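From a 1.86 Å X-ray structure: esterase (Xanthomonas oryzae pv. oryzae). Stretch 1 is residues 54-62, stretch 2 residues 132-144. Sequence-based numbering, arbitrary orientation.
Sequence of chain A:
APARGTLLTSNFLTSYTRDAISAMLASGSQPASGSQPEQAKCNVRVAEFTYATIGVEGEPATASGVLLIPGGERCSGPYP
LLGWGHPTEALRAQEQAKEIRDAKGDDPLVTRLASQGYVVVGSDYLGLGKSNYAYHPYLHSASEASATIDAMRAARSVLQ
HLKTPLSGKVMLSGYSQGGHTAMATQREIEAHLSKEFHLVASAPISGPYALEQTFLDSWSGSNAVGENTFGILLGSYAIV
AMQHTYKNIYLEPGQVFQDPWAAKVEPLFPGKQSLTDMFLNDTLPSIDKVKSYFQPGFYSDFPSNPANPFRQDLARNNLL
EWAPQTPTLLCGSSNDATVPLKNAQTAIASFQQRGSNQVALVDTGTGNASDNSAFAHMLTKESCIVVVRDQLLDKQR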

# COMPACT_ATOMS: atom_id res chain seq x y z
N ILE A 54 -14.31 4.65 9.16
CA ILE A 54 -14.00 5.70 10.13
C ILE A 54 -12.82 6.57 9.73
O ILE A 54 -11.95 6.15 8.96
CB ILE A 54 -13.69 5.12 11.53
CG1 ILE A 54 -12.63 4.03 11.41
CG2 ILE A 54 -14.98 4.60 12.17
CD1 ILE A 54 -12.08 3.55 12.75
N GLY A 55 -12.80 7.79 10.26
CA GLY A 55 -11.71 8.71 10.00
C GLY A 55 -10.62 8.46 11.02
O GLY A 55 -10.71 7.50 11.80
N VAL A 56 -9.60 9.30 11.03
CA VAL A 56 -8.48 9.12 11.96
C VAL A 56 -8.86 9.37 13.41
O VAL A 56 -8.13 8.98 14.32
CB VAL A 56 -7.28 10.02 11.59
CG1 VAL A 56 -6.86 9.76 10.14
CG2 VAL A 56 -7.64 11.49 11.78
N GLU A 57 -10.00 10.02 13.64
CA GLU A 57 -10.46 10.29 15.00
C GLU A 57 -11.63 9.39 15.34
O GLU A 57 -12.33 9.60 16.33
CB GLU A 57 -10.88 11.76 15.13
CG GLU A 57 -9.76 12.77 14.94
CD GLU A 57 -8.56 12.50 15.84
OE1 GLU A 57 -8.77 12.15 17.02
OE2 GLU A 57 -7.41 12.66 15.38
N GLY A 58 -11.84 8.37 14.51
CA GLY A 58 -12.93 7.43 14.74
C GLY A 58 -14.29 7.94 14.32
O GLY A 58 -15.31 7.29 14.58
N GLU A 59 -14.33 9.09 13.66
CA GLU A 59 -15.58 9.68 13.21
C GLU A 59 -16.05 9.02 11.91
O GLU A 59 -15.25 8.42 11.20
CB GLU A 59 -15.41 11.19 12.99
CG GLU A 59 -14.72 11.56 11.68
CD GLU A 59 -13.20 11.52 11.75
OE1 GLU A 59 -12.64 10.69 12.50
OE2 GLU A 59 -12.57 12.33 11.04
N PRO A 60 -17.35 9.12 11.60
CA PRO A 60 -17.83 8.50 10.37
C PRO A 60 -17.21 9.10 9.10
O PRO A 60 -16.98 10.31 9.01
CB PRO A 60 -19.35 8.70 10.44
CG PRO A 60 -19.50 9.91 11.32
CD PRO A 60 -18.46 9.68 12.38
N ALA A 61 -16.94 8.23 8.14
CA ALA A 61 -16.35 8.62 6.87
C ALA A 61 -16.73 7.56 5.84
O ALA A 61 -17.26 6.51 6.20
CB ALA A 61 -14.84 8.71 7.00
N THR A 62 -16.47 7.84 4.57
CA THR A 62 -16.77 6.88 3.51
C THR A 62 -15.50 6.63 2.71
O THR A 62 -14.54 7.40 2.80
CB THR A 62 -17.85 7.40 2.54
OG1 THR A 62 -17.34 8.53 1.82
CG2 THR A 62 -19.11 7.81 3.30
N ASN A 132 -15.09 10.61 1.11
CA ASN A 132 -15.46 11.98 1.46
C ASN A 132 -14.45 12.65 2.38
O ASN A 132 -14.66 13.78 2.82
CB ASN A 132 -16.86 12.01 2.10
CG ASN A 132 -16.94 11.27 3.43
OD1 ASN A 132 -15.95 10.68 3.90
ND2 ASN A 132 -18.12 11.28 4.04
N TYR A 133 -13.35 11.97 2.68
CA TYR A 133 -12.34 12.55 3.57
C TYR A 133 -11.58 13.69 2.88
O TYR A 133 -11.20 13.58 1.71
CB TYR A 133 -11.36 11.47 4.04
CG TYR A 133 -11.08 11.53 5.53
CD1 TYR A 133 -12.12 11.40 6.46
CD2 TYR A 133 -9.78 11.72 6.01
CE1 TYR A 133 -11.87 11.47 7.83
CE2 TYR A 133 -9.53 11.79 7.38
CZ TYR A 133 -10.58 11.66 8.29
OH TYR A 133 -10.33 11.74 9.63
N ALA A 134 -11.36 14.78 3.62
CA ALA A 134 -10.70 15.97 3.09
C ALA A 134 -9.23 15.82 2.69
O ALA A 134 -8.71 16.65 1.95
CB ALA A 134 -10.85 17.12 4.09
N TYR A 135 -8.56 14.79 3.19
CA TYR A 135 -7.16 14.56 2.85
C TYR A 135 -6.88 13.07 2.94
O TYR A 135 -7.74 12.31 3.39
CB TYR A 135 -6.23 15.30 3.82
CG TYR A 135 -6.35 14.84 5.26
CD1 TYR A 135 -7.34 15.35 6.10
CD2 TYR A 135 -5.49 13.87 5.78
CE1 TYR A 135 -7.48 14.90 7.42
CE2 TYR A 135 -5.61 13.41 7.09
CZ TYR A 135 -6.61 13.93 7.90
OH TYR A 135 -6.75 13.47 9.19
N HIS A 136 -5.71 12.65 2.50
CA HIS A 136 -5.36 11.23 2.61
C HIS A 136 -4.30 11.06 3.69
O HIS A 136 -3.23 11.66 3.62
CB HIS A 136 -4.80 10.66 1.30
CG HIS A 136 -4.27 9.27 1.46
ND1 HIS A 136 -2.97 8.93 1.18
CD2 HIS A 136 -4.85 8.15 1.96
CE1 HIS A 136 -2.76 7.66 1.51
NE2 HIS A 136 -3.89 7.17 1.98
N PRO A 137 -4.60 10.25 4.72
CA PRO A 137 -3.65 10.00 5.81
C PRO A 137 -2.55 9.07 5.31
O PRO A 137 -2.52 7.88 5.65
CB PRO A 137 -4.52 9.35 6.89
CG PRO A 137 -5.92 9.81 6.56
CD PRO A 137 -5.94 9.72 5.06
N TYR A 138 -1.66 9.61 4.49
CA TYR A 138 -0.56 8.85 3.91
C TYR A 138 0.33 8.22 5.00
O TYR A 138 0.76 8.90 5.93
CB TYR A 138 0.27 9.79 3.03
CG TYR A 138 1.40 9.15 2.25
CD1 TYR A 138 1.19 8.02 1.46
CD2 TYR A 138 2.68 9.70 2.28
CE1 TYR A 138 2.22 7.46 0.71
CE2 TYR A 138 3.72 9.15 1.53
CZ TYR A 138 3.49 8.03 0.75
OH TYR A 138 4.52 7.49 0.01
N LEU A 139 0.57 6.92 4.88
CA LEU A 139 1.40 6.17 5.82
C LEU A 139 0.92 6.17 7.27
O LEU A 139 1.73 6.04 8.20
CB LEU A 139 2.85 6.68 5.74
CG LEU A 139 3.50 6.46 4.36
CD1 LEU A 139 4.84 7.18 4.29
CD2 LEU A 139 3.66 4.97 4.11
N HIS A 140 -0.39 6.31 7.45
CA HIS A 140 -0.99 6.31 8.78
C HIS A 140 -1.54 4.90 9.02
O HIS A 140 -2.60 4.53 8.53
CB HIS A 140 -2.13 7.33 8.84
CG HIS A 140 -2.78 7.43 10.19
ND1 HIS A 140 -4.13 7.23 10.38
CD2 HIS A 140 -2.27 7.70 11.41
CE1 HIS A 140 -4.42 7.38 11.66
NE2 HIS A 140 -3.31 7.67 12.31
N SER A 141 -0.79 4.11 9.79
CA SER A 141 -1.15 2.73 10.09
C SER A 141 -2.61 2.48 10.48
O SER A 141 -3.26 1.60 9.92
CB SER A 141 -0.24 2.19 11.19
OG SER A 141 1.13 2.32 10.83
N ALA A 142 -3.12 3.26 11.43
CA ALA A 142 -4.49 3.07 11.90
C ALA A 142 -5.57 3.19 10.83
O ALA A 142 -6.44 2.32 10.75
CB ALA A 142 -4.78 4.04 13.04
N SER A 143 -5.54 4.25 10.03
CA SER A 143 -6.57 4.43 9.00
C SER A 143 -6.32 3.58 7.75
O SER A 143 -7.25 3.30 7.00
CB SER A 143 -6.71 5.91 8.63
OG SER A 143 -5.51 6.45 8.11
N GLU A 144 -5.07 3.18 7.52
CA GLU A 144 -4.79 2.31 6.39
C GLU A 144 -5.43 0.97 6.73
O GLU A 144 -6.04 0.31 5.87
CB GLU A 144 -3.28 2.13 6.20
CG GLU A 144 -2.59 3.28 5.48
CD GLU A 144 -1.09 3.11 5.44
OE1 GLU A 144 -0.42 3.87 4.72
OE2 GLU A 144 -0.58 2.21 6.14

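This is a small, mixed contact: two pairs of hydrogen bonds, one at Tyr133 OH and one between Thr62 and Asn132, with Val56 packing at the Tyr133 end. Together the two stretches bury 433 Å².

Tyr133 reaches the first stretch with the end of its side chain. Its OH accepts a hydrogen bond from Val56 N (2.9 Å, 154°) and donates one to Glu59 OE2 (2.7 Å). A phenol hydroxyl suits this place because it can accept and donate at once. The carboxylate oxygen lies at the ring edge, near the ring plane. The other oxygen, Glu59 OE1, accepts from Glu57 N at 3.0 Å, so the Glu59 side chain also braces its own loop. That loop holds a type I turn from Gly55 to Gly58, with Gly58 N bonded to Gly55 O at 3.1 Å.

Gly55 leaves room for the hydroxyl. Its CA is 3.3 Å from Tyr133 OH, and a CB would lie only 2.5 Å from that oxygen, a clash. Gly58 has positive phi, which favours glycine.

Val56 points toward the second stretch and is the residue most covered by it in the first. Its CG1 lies 3.7 Å from Pro137 CG and 3.7 Å from His140 CE1. Its CG2 is 3.4 Å from Tyr135 OH. A short branched side chain can touch several neighbours here. His140 is held in place beside it: its ND1 shares a 2.8 Å hydrogen bond with Ser143 OG.

At the other end, Thr62 and Asn132 pair reciprocally. Thr62 N donates to Asn132 OD1 (3.0 Å, 159°). Asn132 N donates to Thr62 OG1 in a weak bond (3.1 Å, 134°). Between the two polar sites, the small buried Ala61 packs its CB 3.9 Å from Tyr133 CD1.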